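Local coordinates for periplasmic cell division protein (SufI) (Aquifex aeolicus, PDB 6SYY) that binds four copper ions and, as a member of the multicopper oxidase family, probably couples oxidation of its substrates to reduction of oxygen, at residues A[64-70]-A[81-87]; A[260-266]-A[317-323]; A[413-418]-A[518-522]; A[460-466]-A[487-493]. All coordinates share one frame; numbering follows the deposited sequence.

Interaction 1. Residues A[64-70]-A[81-87]; sequences SITAKWT and DMLVYEI
Segments 64-70 and 81-87 form the two arms of an antiparallel beta hairpin; the axes of their strands, 64-70 and 81-86, are 163° apart. Thr66 pairs with Glu86, Lys68 with Val84 and Thr70 with Met82 as hydrogen-bonded pairs. Ala67 with Tyr85 and Trp69 with Leu83 are the non-hydrogen-bonded pairs between them. The shortest rung is Glu86 N to Thr66 O, 2.6 Å. Near the end of the ladder, a water bonds Thr66 OG1 and donates to Glu86 O.

The two faces differ in character. On the face with Trp69 and Leu83, methyl CD2 of Leu83 sits over the indole, 3.6 Å from the centroid of the five-membered ring of Trp69 and close to the ring normal. This is a CH-pi contact. Beside it, Ala67 CB touches Tyr85 CE1 at 3.8 Å.

The other face carries a salt bridge. Lys68 NZ reaches Glu86 OE1 at 3.0 Å, on the syn side of the carboxylate but 27° out of its plane. The Glu86 chain runs out with CG anti to its own N (chi1 180°), which carries the carboxylate along the strand face to the ammonium. Lys68 NZ also bonds the hydroxyl of Tyr91. Thr70 CG2 rests against Val84 CG2 at 3.8 Å.

At the end of the ladder, Ile65 and Ile87 lie side by side, with Ile65 CG2 3.6 Å from Ile87 CG1.

Strand 102-110 lines the other edge of strand 63-72, in parallel, and bonds Ile65 and Ala67 through the backbone. Strand 117-120, which bears copper ligands His118 and His120, packs against Ile65 and Tyr85 through Ile117.

Interaction 2. Residues A[260-266]-A[317-323]; sequences PYRLALL and KLYNFPH
Lys317 begins the antiparallel ladder by exchanging two backbone bonds with Leu266. Leu318 then turns to the face shared with Leu263 and Leu265, where its CD1 lies 4.0 Å from Leu265 CD2. Tyr319 makes two backbone bonds with Ala264, and its CB meets Leu266 CD1 at 3.7 Å. Asn320 bonds through its side chain: OD1 accepts Arg262 N at 2.8 Å, with the donor tilted 26° from the amide carbonyl plane. Its CG stands anti to the backbone N (chi1 179°), which brings the amide across to strand 261-266. Phe321 turns its ring edge to Ala264, CE2 to CB 3.5 Å.

Pro322 O receives a weak bond from Arg262 NE. His323 O takes a straighter one from Arg262 NH2 at 2.9 Å, lying in the guanidinium plane. Arg262 NH1 forms a salt bridge with Glu292. A leucine in place of Arg262 would probably leave the His323 carbonyl without this donor and Glu292 without its mate. Over one face of the His323 ring lies Pro260 CG, 3.9 Å from the centroid.

Strand 361-370 lies beyond strand 315-321. Strands 270-279 and 293-295 pair with strand 261-267 on its other edge.

Interaction 3. Residues A[413-418]-A[518-522]; sequences TWEDGY and GMMVN
The C-terminal cupredoxin-like domain holds this contact next to the trinuclear copper site: Met520 packs beside the copper ligands His508 and His161. A type I beta turn, Thr413 to Asp416, meets the Schellman motif that ends helix 512-516 and the start of strand 520-525. Gly518 is the C-prime residue of that motif. Its positive phi would jam a side chain against the preceding carbonyl, and a CB would also crowd Thr413.

Gly518 O accepts Trp414 N at 2.8 Å, in the carbonyl plane on a lone pair, and also takes Met520 N. The turn is braced from within, since Asp416 OD2 accepts both Thr413 N and Thr413 OG1.

The Trp414 indole is packed on both faces. Tyr418 CB lies over one. Over the opposite face Met520 makes a Met-aromatic contact, its SD 4.3 Å from the six-membered ring centroid of Trp414. Met520 CE covers the five-membered ring at 3.9 Å from its centroid. A bend at the end of the Met520 chain (chi3 45°) lays this methyl along the ring. Replacing Trp414 with an alanine is likely to open a gap between Tyr418 and Met520 and free the Met520 thioether to turn.

The Asn522 amide stands nearly perpendicular to the indole, 86° between planes. It is held by His131, Tyr133 and the Lys428 carbonyl. Val521 CG1 lies over the Tyr418 ring, 4.1 Å from its centroid, while Tyr418 OH bonds Glu412. At the rim of the indole, Asn522 OD1 approaches Trp414 CH2 in the ring plane at 3.2 Å.

Interaction 4. Residues A[460-466]-A[487-493]; sequences FQVLERS and ETVRIAV
Ile491 CD1 sits over the centre of the Phe460 ring, 3.7 Å from its centroid, in a CH-pi contact. Ile491 CG2 meets the same ring at CD1 of Phe460, 3.6 Å away. With chi1 at 56°, the Phe460 ring stands between its own N and carbonyl carbon and turns one face to Ile491.

Two salt bridges lie further along. Arg465 grips Glu487 side-on: NE goes to OE1 at 3.0 Å and NH2 to OE2 at 2.9 Å. Both oxygens are met from above the carboxylate plane. On the other face Arg490 NH1 reaches Glu464 OE1 at 2.9 Å, with the two flat groups 78° apart.

The backbone between them is irregular. Leu463 and Glu464 both donate to Arg490 O, a classic beta bulge that shifts the register by one. At the strand end Ser466 OG accepts Thr488 N at 2.8 Å.

A second shell fixes the buried pair. Arg465 also bonds Asp474 and the Ile482 carbonyl, and Glu487 OE2 takes Ala484 N.

Strand 461-465 forms one edge of a five-stranded sheet, and strand 488-495 joins it to strand 437-445. Val481 of strand 480-483 packs on Phe460, Val462 and Val489.

Overall arrangement
The four contacts are spread round the copper centres and none touches another. Interaction 3 is nearest the trinuclear site: the Met520 side chain is about 6 Å from a copper ion. The side chains of Tyr85 in interaction 1 and Phe460 in interaction 4 each come within about 10 Å of a copper. Interaction 2 lies toward the copper site of His451, Cys509 and His514: the Pro260 side chain is about 10 Å from those of His451 and His514. Interactions 1 and 4 lie on opposite sides of the chain's centre, 37 Å between centres. Interactions 2 and 4 approach to about 9 Å between nearest atoms. Interactions 3 and 4 both belong to the C-terminal multicopper oxidase region, their centres 23 Å apart.

Interaction 1. Residues A[64-70]-A[81-87]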
# COMPACT_ATOMS: atom_id res chain seq x y z
N SER A 64 -2.60 -6.18 -21.45
CA SER A 64 -2.86 -4.74 -21.53
C SER A 64 -3.59 -4.29 -20.28
O SER A 64 -4.59 -4.88 -19.88
CB SER A 64 -3.67 -4.40 -22.78
OG SER A 64 -2.93 -4.67 -23.96
N ILE A 65 -3.07 -3.24 -19.65
CA ILE A 65 -3.71 -2.59 -18.52
C ILE A 65 -4.01 -1.16 -18.94
O ILE A 65 -3.10 -0.35 -19.09
CB ILE A 65 -2.84 -2.62 -17.26
CG1 ILE A 65 -2.41 -4.06 -16.96
CG2 ILE A 65 -3.58 -2.03 -16.08
CD1 ILE A 65 -1.37 -4.17 -15.89
N THR A 66 -5.29 -0.86 -19.16
CA THR A 66 -5.70 0.42 -19.72
C THR A 66 -6.33 1.28 -18.64
O THR A 66 -7.30 0.86 -18.00
CB THR A 66 -6.69 0.21 -20.87
OG1 THR A 66 -6.12 -0.69 -21.83
CG2 THR A 66 -6.98 1.55 -21.55
N ALA A 67 -5.78 2.47 -18.44
CA ALA A 67 -6.41 3.48 -17.59
C ALA A 67 -7.35 4.31 -18.45
O ALA A 67 -6.97 4.76 -19.54
CB ALA A 67 -5.37 4.37 -16.93
N LYS A 68 -8.58 4.50 -17.98
CA LYS A 68 -9.57 5.18 -18.79
C LYS A 68 -10.60 5.86 -17.89
O LYS A 68 -10.79 5.48 -16.73
CB LYS A 68 -10.27 4.22 -19.76
CG LYS A 68 -11.20 3.22 -19.09
CD LYS A 68 -12.08 2.52 -20.11
CE LYS A 68 -13.19 1.75 -19.43
NZ LYS A 68 -14.08 1.05 -20.39
N TRP A 69 -11.26 6.86 -18.45
CA TRP A 69 -12.40 7.49 -17.79
C TRP A 69 -13.66 6.67 -18.01
O TRP A 69 -13.87 6.10 -19.08
CB TRP A 69 -12.62 8.90 -18.33
CG TRP A 69 -11.66 9.88 -17.78
CD1 TRP A 69 -10.61 10.46 -18.43
CD2 TRP A 69 -11.64 10.39 -16.44
NE1 TRP A 69 -9.94 11.31 -17.58
CE2 TRP A 69 -10.55 11.28 -16.35
CE3 TRP A 69 -12.43 10.18 -15.31
CZ2 TRP A 69 -10.25 11.97 -15.18
CZ3 TRP A 69 -12.13 10.86 -14.15
CH2 TRP A 69 -11.04 11.74 -14.09
N THR A 70 -14.49 6.61 -16.97
CA THR A 70 -15.78 5.93 -17.01
C THR A 70 -16.64 6.52 -15.90
O THR A 70 -16.27 7.51 -15.26
CB THR A 70 -15.61 4.41 -16.88
OG1 THR A 70 -16.85 3.76 -17.17
CG2 THR A 70 -15.16 4.03 -15.47
N ASP A 81 -17.91 10.11 -12.03
CA ASP A 81 -16.84 10.09 -13.02
C ASP A 81 -15.55 9.67 -12.33
O ASP A 81 -15.09 10.35 -11.40
CB ASP A 81 -16.69 11.46 -13.68
CG ASP A 81 -17.87 11.81 -14.58
OD1 ASP A 81 -18.81 11.00 -14.68
OD2 ASP A 81 -17.84 12.89 -15.20
N MET A 82 -14.97 8.56 -12.78
CA MET A 82 -13.77 8.03 -12.15
C MET A 82 -12.86 7.41 -13.19
O MET A 82 -13.27 7.09 -14.31
CB MET A 82 -14.12 6.99 -11.08
CG MET A 82 -14.79 7.56 -9.84
SD MET A 82 -15.01 6.31 -8.58
CE MET A 82 -13.30 5.95 -8.17
N LEU A 83 -11.60 7.23 -12.79
CA LEU A 83 -10.62 6.49 -13.57
C LEU A 83 -10.57 5.05 -13.09
O LEU A 83 -10.73 4.77 -11.90
CB LEU A 83 -9.23 7.14 -13.44
CG LEU A 83 -8.98 8.49 -14.12
CD1 LEU A 83 -7.75 9.17 -13.52
CD2 LEU A 83 -8.81 8.31 -15.61
N VAL A 84 -10.36 4.12 -14.02
CA VAL A 84 -10.21 2.71 -13.69
C VAL A 84 -9.08 2.13 -14.51
O VAL A 84 -8.80 2.58 -15.63
CB VAL A 84 -11.51 1.89 -13.91
CG1 VAL A 84 -12.61 2.36 -12.99
CG2 VAL A 84 -11.95 1.96 -15.37
N TYR A 85 -8.41 1.14 -13.94
CA TYR A 85 -7.54 0.26 -14.70
C TYR A 85 -8.40 -0.87 -15.25
O TYR A 85 -9.05 -1.58 -14.49
CB TYR A 85 -6.42 -0.30 -13.82
CG TYR A 85 -5.30 0.68 -13.50
CD1 TYR A 85 -4.65 1.38 -14.51
CD2 TYR A 85 -4.89 0.90 -12.19
CE1 TYR A 85 -3.62 2.27 -14.22
CE2 TYR A 85 -3.87 1.78 -11.89
CZ TYR A 85 -3.24 2.47 -12.90
OH TYR A 85 -2.22 3.34 -12.60
N GLU A 86 -8.42 -1.01 -16.58
CA GLU A 86 -9.17 -2.09 -17.22
C GLU A 86 -8.21 -3.21 -17.60
O GLU A 86 -7.25 -2.99 -18.35
CB GLU A 86 -9.93 -1.60 -18.45
CG GLU A 86 -10.71 -2.73 -19.13
CD GLU A 86 -11.84 -2.24 -20.02
OE1 GLU A 86 -11.94 -1.02 -20.25
OE2 GLU A 86 -12.63 -3.09 -20.50
N ILE A 87 -8.48 -4.40 -17.07
CA ILE A 87 -7.70 -5.60 -17.36
C ILE A 87 -8.70 -6.70 -17.65
O ILE A 87 -9.43 -7.13 -16.75
CB ILE A 87 -6.79 -5.99 -16.19
CG1 ILE A 87 -5.87 -4.84 -15.81
CG2 ILE A 87 -5.99 -7.22 -16.56
CD1 ILE A 87 -5.16 -5.04 -14.50
O HOH W 1 -6.79 -3.25 -21.18

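Interaction 2. Residues A[260-266]-A[317-323]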
# COMPACT_ATOMS: atom_id res chain seq x y z
N PRO A 260 -4.06 8.29 7.77
CA PRO A 260 -3.76 7.01 8.41
C PRO A 260 -4.93 6.54 9.26
O PRO A 260 -5.76 7.33 9.71
CB PRO A 260 -2.54 7.34 9.29
CG PRO A 260 -2.79 8.75 9.70
CD PRO A 260 -3.51 9.42 8.53
N TYR A 261 -4.97 5.23 9.49
CA TYR A 261 -6.03 4.62 10.28
C TYR A 261 -5.45 3.89 11.48
O TYR A 261 -4.38 3.28 11.39
CB TYR A 261 -6.86 3.64 9.44
CG TYR A 261 -7.49 4.29 8.24
CD1 TYR A 261 -6.79 4.41 7.05
CD2 TYR A 261 -8.78 4.80 8.31
CE1 TYR A 261 -7.36 5.01 5.95
CE2 TYR A 261 -9.35 5.40 7.21
CZ TYR A 261 -8.64 5.51 6.04
OH TYR A 261 -9.21 6.11 4.94
N ARG A 262 -6.17 3.95 12.59
CA ARG A 262 -5.90 3.14 13.77
C ARG A 262 -7.12 2.24 13.94
O ARG A 262 -8.15 2.69 14.45
CB ARG A 262 -5.63 4.01 15.00
CG ARG A 262 -5.17 3.24 16.22
CD ARG A 262 -4.84 4.16 17.40
NE ARG A 262 -3.67 5.01 17.16
CZ ARG A 262 -2.41 4.64 17.39
NH1 ARG A 262 -2.14 3.43 17.86
NH2 ARG A 262 -1.42 5.48 17.15
N LEU A 263 -7.01 0.99 13.51
CA LEU A 263 -8.17 0.11 13.35
C LEU A 263 -8.28 -0.87 14.51
O LEU A 263 -7.29 -1.51 14.90
CB LEU A 263 -8.07 -0.67 12.04
CG LEU A 263 -7.89 0.17 10.79
CD1 LEU A 263 -7.70 -0.73 9.60
CD2 LEU A 263 -9.10 1.08 10.59
N ALA A 264 -9.49 -1.00 15.05
CA ALA A 264 -9.81 -2.00 16.06
C ALA A 264 -11.12 -2.69 15.69
O ALA A 264 -11.87 -2.21 14.84
CB ALA A 264 -9.92 -1.39 17.47
N LEU A 265 -11.37 -3.83 16.32
CA LEU A 265 -12.61 -4.58 16.14
C LEU A 265 -13.38 -4.54 17.45
O LEU A 265 -12.96 -5.12 18.45
CB LEU A 265 -12.31 -6.02 15.72
CG LEU A 265 -11.77 -6.14 14.29
CD1 LEU A 265 -11.20 -7.52 14.03
CD2 LEU A 265 -12.86 -5.80 13.29
N LEU A 266 -14.51 -3.85 17.44
CA LEU A 266 -15.33 -3.67 18.64
C LEU A 266 -16.48 -4.67 18.61
O LEU A 266 -17.24 -4.72 17.64
CB LEU A 266 -15.86 -2.24 18.73
CG LEU A 266 -14.77 -1.17 18.67
CD1 LEU A 266 -15.36 0.21 18.94
CD2 LEU A 266 -13.67 -1.49 19.67
N LYS A 317 -17.78 -4.11 14.91
CA LYS A 317 -17.50 -2.85 14.23
C LYS A 317 -16.01 -2.71 13.99
O LYS A 317 -15.23 -2.65 14.95
CB LYS A 317 -18.02 -1.66 15.04
CG LYS A 317 -19.54 -1.54 15.10
CD LYS A 317 -20.00 -0.44 16.07
CE LYS A 317 -19.58 -0.75 17.51
NZ LYS A 317 -20.15 0.21 18.50
N LEU A 318 -15.60 -2.69 12.72
CA LEU A 318 -14.25 -2.27 12.37
C LEU A 318 -14.17 -0.76 12.55
O LEU A 318 -14.71 0.00 11.74
CB LEU A 318 -13.90 -2.67 10.94
CG LEU A 318 -12.56 -2.09 10.48
CD1 LEU A 318 -11.42 -2.74 11.24
CD2 LEU A 318 -12.37 -2.24 8.99
N TYR A 319 -13.50 -0.33 13.61
CA TYR A 319 -13.59 1.04 14.08
C TYR A 319 -12.23 1.72 13.99
O TYR A 319 -11.20 1.11 14.27
CB TYR A 319 -14.09 1.08 15.53
CG TYR A 319 -14.57 2.44 15.95
CD1 TYR A 319 -15.85 2.87 15.64
CD2 TYR A 319 -13.74 3.29 16.67
CE1 TYR A 319 -16.30 4.12 16.04
CE2 TYR A 319 -14.17 4.54 17.06
CZ TYR A 319 -15.45 4.95 16.75
OH TYR A 319 -15.87 6.19 17.14
N ASN A 320 -12.25 2.99 13.59
CA ASN A 320 -11.05 3.81 13.52
C ASN A 320 -11.01 4.74 14.72
O ASN A 320 -11.91 5.55 14.91
CB ASN A 320 -11.01 4.63 12.22
CG ASN A 320 -9.78 5.50 12.13
OD1 ASN A 320 -8.68 5.02 11.88
ND2 ASN A 320 -9.96 6.80 12.35
N PHE A 321 -9.97 4.61 15.52
CA PHE A 321 -9.72 5.46 16.67
C PHE A 321 -8.78 6.59 16.28
O PHE A 321 -8.13 6.53 15.24
CB PHE A 321 -9.13 4.64 17.82
CG PHE A 321 -10.13 3.76 18.50
CD1 PHE A 321 -11.03 4.28 19.42
CD2 PHE A 321 -10.18 2.40 18.22
CE1 PHE A 321 -11.96 3.48 20.05
CE2 PHE A 321 -11.11 1.58 18.85
CZ PHE A 321 -12.00 2.12 19.76
N PRO A 322 -8.70 7.66 17.09
CA PRO A 322 -7.76 8.74 16.78
C PRO A 322 -6.33 8.23 16.63
O PRO A 322 -5.81 7.54 17.50
CB PRO A 322 -7.90 9.68 17.98
CG PRO A 322 -9.32 9.47 18.43
CD PRO A 322 -9.61 8.01 18.19
N HIS A 323 -5.71 8.57 15.50
CA HIS A 323 -4.40 8.02 15.17
C HIS A 323 -3.27 8.66 15.95
O HIS A 323 -2.19 8.06 16.05
CB HIS A 323 -4.13 8.15 13.66
CG HIS A 323 -4.21 9.55 13.14
ND1 HIS A 323 -3.31 10.53 13.50
CD2 HIS A 323 -5.07 10.13 12.27
CE1 HIS A 323 -3.62 11.65 12.89
NE2 HIS A 323 -4.69 11.44 12.13
O HOH W 2 -8.18 8.94 10.32

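Interaction 3. Residues A[413-418]-A[518-522]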
# COMPACT_ATOMS: atom_id res chain seq x y z
N THR A 413 14.03 18.97 -2.72
CA THR A 413 12.79 18.44 -3.27
C THR A 413 13.07 17.88 -4.65
O THR A 413 14.17 17.99 -5.18
CB THR A 413 11.69 19.51 -3.35
OG1 THR A 413 11.98 20.42 -4.42
CG2 THR A 413 11.58 20.28 -2.04
N TRP A 414 12.04 17.25 -5.22
CA TRP A 414 12.15 16.72 -6.58
C TRP A 414 12.58 17.81 -7.55
O TRP A 414 13.42 17.57 -8.43
CB TRP A 414 10.81 16.10 -6.99
CG TRP A 414 10.84 15.31 -8.27
CD1 TRP A 414 10.25 15.63 -9.45
CD2 TRP A 414 11.49 14.05 -8.48
NE1 TRP A 414 10.49 14.66 -10.39
CE2 TRP A 414 11.25 13.68 -9.82
CE3 TRP A 414 12.26 13.20 -7.67
CZ2 TRP A 414 11.75 12.49 -10.37
CZ3 TRP A 414 12.76 12.02 -8.22
CH2 TRP A 414 12.50 11.68 -9.55
N GLU A 415 12.05 19.02 -7.38
CA GLU A 415 12.35 20.13 -8.28
C GLU A 415 13.77 20.66 -8.11
O GLU A 415 14.12 21.64 -8.78
CB GLU A 415 11.34 21.26 -8.06
CG GLU A 415 10.00 20.81 -7.50
CD GLU A 415 9.26 19.84 -8.42
OE1 GLU A 415 9.48 19.91 -9.65
OE2 GLU A 415 8.48 19.01 -7.91
N ASP A 416 14.58 20.07 -7.24
CA ASP A 416 15.96 20.50 -7.01
C ASP A 416 16.95 19.66 -7.79
O ASP A 416 17.92 19.13 -7.24
CB ASP A 416 16.27 20.47 -5.52
CG ASP A 416 15.56 21.57 -4.75
OD1 ASP A 416 15.73 22.75 -5.10
OD2 ASP A 416 14.83 21.24 -3.79
N GLY A 417 16.72 19.51 -9.10
CA GLY A 417 17.64 18.82 -9.97
C GLY A 417 17.21 17.43 -10.40
O GLY A 417 17.81 16.87 -11.32
N TYR A 418 16.18 16.87 -9.76
CA TYR A 418 15.73 15.52 -10.08
C TYR A 418 14.70 15.48 -11.20
O TYR A 418 14.60 14.47 -11.91
CB TYR A 418 15.13 14.85 -8.84
CG TYR A 418 16.07 14.71 -7.67
CD1 TYR A 418 16.16 15.70 -6.70
CD2 TYR A 418 16.86 13.58 -7.52
CE1 TYR A 418 17.02 15.57 -5.62
CE2 TYR A 418 17.72 13.44 -6.45
CZ TYR A 418 17.80 14.43 -5.51
OH TYR A 418 18.66 14.29 -4.45
N GLY A 518 6.70 17.36 -4.20
CA GLY A 518 8.13 17.25 -4.37
C GLY A 518 8.88 16.47 -3.31
O GLY A 518 10.11 16.41 -3.38
N MET A 519 8.21 15.89 -2.32
CA MET A 519 8.87 15.09 -1.29
C MET A 519 9.29 13.75 -1.87
O MET A 519 8.76 12.71 -1.48
CB MET A 519 7.93 14.91 -0.10
CG MET A 519 8.63 14.50 1.18
SD MET A 519 7.62 14.79 2.64
CE MET A 519 8.79 14.34 3.93
N MET A 520 10.26 13.77 -2.78
CA MET A 520 10.63 12.59 -3.55
C MET A 520 12.02 12.82 -4.14
O MET A 520 12.30 13.91 -4.65
CB MET A 520 9.59 12.35 -4.66
CG MET A 520 10.00 11.40 -5.76
SD MET A 520 8.64 11.18 -6.93
CE MET A 520 8.08 12.86 -7.17
N VAL A 521 12.89 11.82 -4.03
CA VAL A 521 14.23 11.87 -4.59
C VAL A 521 14.55 10.52 -5.23
O VAL A 521 13.85 9.53 -5.02
CB VAL A 521 15.32 12.21 -3.54
CG1 VAL A 521 15.14 13.61 -3.00
CG2 VAL A 521 15.30 11.18 -2.41
N ASN A 522 15.62 10.50 -6.03
CA ASN A 522 16.19 9.26 -6.52
C ASN A 522 17.33 8.83 -5.60
O ASN A 522 17.99 9.65 -4.97
CB ASN A 522 16.75 9.42 -7.94
CG ASN A 522 15.70 9.79 -8.96
OD1 ASN A 522 14.58 9.30 -8.94
ND2 ASN A 522 16.08 10.67 -9.89

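Interaction 4. Residues A[460-466]-A[487-493]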
# COMPACT_ATOMS: atom_id res chain seq x y z
N PHE A 460 12.62 -3.55 3.56
CA PHE A 460 13.53 -3.28 4.66
C PHE A 460 12.94 -3.81 5.95
O PHE A 460 11.76 -4.18 6.02
CB PHE A 460 13.83 -1.78 4.80
CG PHE A 460 12.60 -0.92 4.95
CD1 PHE A 460 12.01 -0.75 6.19
CD2 PHE A 460 12.04 -0.28 3.86
CE1 PHE A 460 10.88 0.03 6.34
CE2 PHE A 460 10.92 0.51 4.00
CZ PHE A 460 10.33 0.66 5.24
N GLN A 461 13.76 -3.84 6.99
CA GLN A 461 13.35 -4.25 8.33
C GLN A 461 13.54 -3.08 9.28
O GLN A 461 14.61 -2.47 9.31
CB GLN A 461 14.13 -5.46 8.80
CG GLN A 461 13.93 -6.68 7.92
CD GLN A 461 14.89 -7.79 8.25
OE1 GLN A 461 15.80 -7.63 9.06
NE2 GLN A 461 14.69 -8.95 7.62
N VAL A 462 12.49 -2.76 10.04
CA VAL A 462 12.53 -1.63 10.96
C VAL A 462 13.36 -2.03 12.17
O VAL A 462 13.07 -3.03 12.84
CB VAL A 462 11.12 -1.20 11.38
CG1 VAL A 462 11.19 -0.09 12.41
CG2 VAL A 462 10.33 -0.75 10.16
N LEU A 463 14.40 -1.25 12.46
CA LEU A 463 15.26 -1.54 13.59
C LEU A 463 14.75 -0.91 14.88
O LEU A 463 14.71 -1.58 15.92
CB LEU A 463 16.69 -1.07 13.31
CG LEU A 463 17.38 -1.71 12.11
CD1 LEU A 463 18.81 -1.22 12.03
CD2 LEU A 463 17.33 -3.22 12.22
N GLU A 464 14.36 0.36 14.84
CA GLU A 464 14.19 1.11 16.07
C GLU A 464 13.36 2.36 15.83
O GLU A 464 13.46 2.99 14.77
CB GLU A 464 15.57 1.48 16.65
CG GLU A 464 15.56 2.19 17.98
CD GLU A 464 16.96 2.54 18.43
OE1 GLU A 464 17.85 2.70 17.56
OE2 GLU A 464 17.19 2.65 19.65
N ARG A 465 12.53 2.70 16.81
CA ARG A 465 11.78 3.95 16.83
C ARG A 465 12.21 4.72 18.07
O ARG A 465 12.30 4.15 19.16
CB ARG A 465 10.26 3.72 16.86
CG ARG A 465 9.74 2.65 15.93
CD ARG A 465 8.21 2.67 15.90
NE ARG A 465 7.73 3.88 15.25
CZ ARG A 465 7.32 3.94 13.98
NH1 ARG A 465 7.31 2.85 13.23
NH2 ARG A 465 6.91 5.10 13.48
N SER A 466 12.47 6.02 17.91
CA SER A 466 12.93 6.80 19.05
C SER A 466 11.81 7.10 20.03
O SER A 466 12.09 7.41 21.19
CB SER A 466 13.55 8.11 18.58
OG SER A 466 12.57 8.93 17.95
N GLU A 487 10.02 12.28 15.41
CA GLU A 487 10.48 10.92 15.65
C GLU A 487 11.65 10.59 14.73
O GLU A 487 11.74 11.09 13.61
CB GLU A 487 9.35 9.90 15.43
CG GLU A 487 9.78 8.45 15.59
CD GLU A 487 8.62 7.48 15.54
OE1 GLU A 487 8.55 6.58 16.40
OE2 GLU A 487 7.77 7.61 14.63
N THR A 488 12.55 9.75 15.23
CA THR A 488 13.61 9.15 14.44
C THR A 488 13.36 7.65 14.34
O THR A 488 13.06 7.01 15.35
CB THR A 488 14.99 9.43 15.05
OG1 THR A 488 15.25 10.84 15.01
CG2 THR A 488 16.08 8.69 14.29
N VAL A 489 13.45 7.12 13.13
CA VAL A 489 13.26 5.70 12.87
C VAL A 489 14.48 5.19 12.11
O VAL A 489 14.98 5.86 11.20
CB VAL A 489 11.97 5.44 12.06
CG1 VAL A 489 11.76 3.95 11.82
CG2 VAL A 489 10.77 6.03 12.79
N ARG A 490 14.98 4.02 12.50
CA ARG A 490 16.11 3.38 11.85
C ARG A 490 15.65 2.09 11.17
O ARG A 490 15.05 1.23 11.82
CB ARG A 490 17.24 3.09 12.85
CG ARG A 490 17.98 4.34 13.34
CD ARG A 490 18.89 4.06 14.54
NE ARG A 490 20.04 3.22 14.20
CZ ARG A 490 20.23 1.98 14.66
NH1 ARG A 490 19.35 1.43 15.48
NH2 ARG A 490 21.31 1.30 14.29
N ILE A 491 15.93 1.97 9.87
CA ILE A 491 15.59 0.79 9.10
C ILE A 491 16.86 0.23 8.47
O ILE A 491 17.87 0.93 8.32
CB ILE A 491 14.53 1.07 8.02
CG1 ILE A 491 15.08 2.04 6.96
CG2 ILE A 491 13.25 1.62 8.64
CD1 ILE A 491 14.12 2.29 5.82
N ALA A 492 16.80 -1.04 8.10
CA ALA A 492 17.93 -1.74 7.48
C ALA A 492 17.51 -2.23 6.10
O ALA A 492 16.46 -2.87 5.96
CB ALA A 492 18.39 -2.92 8.34
N VAL A 493 18.33 -1.94 5.09
CA VAL A 493 18.05 -2.31 3.71
C VAL A 493 19.23 -3.12 3.18
O VAL A 493 20.37 -2.63 3.18
CB VAL A 493 17.80 -1.09 2.82
CG1 VAL A 493 17.00 -1.49 1.58
CG2 VAL A 493 17.10 0.02 3.59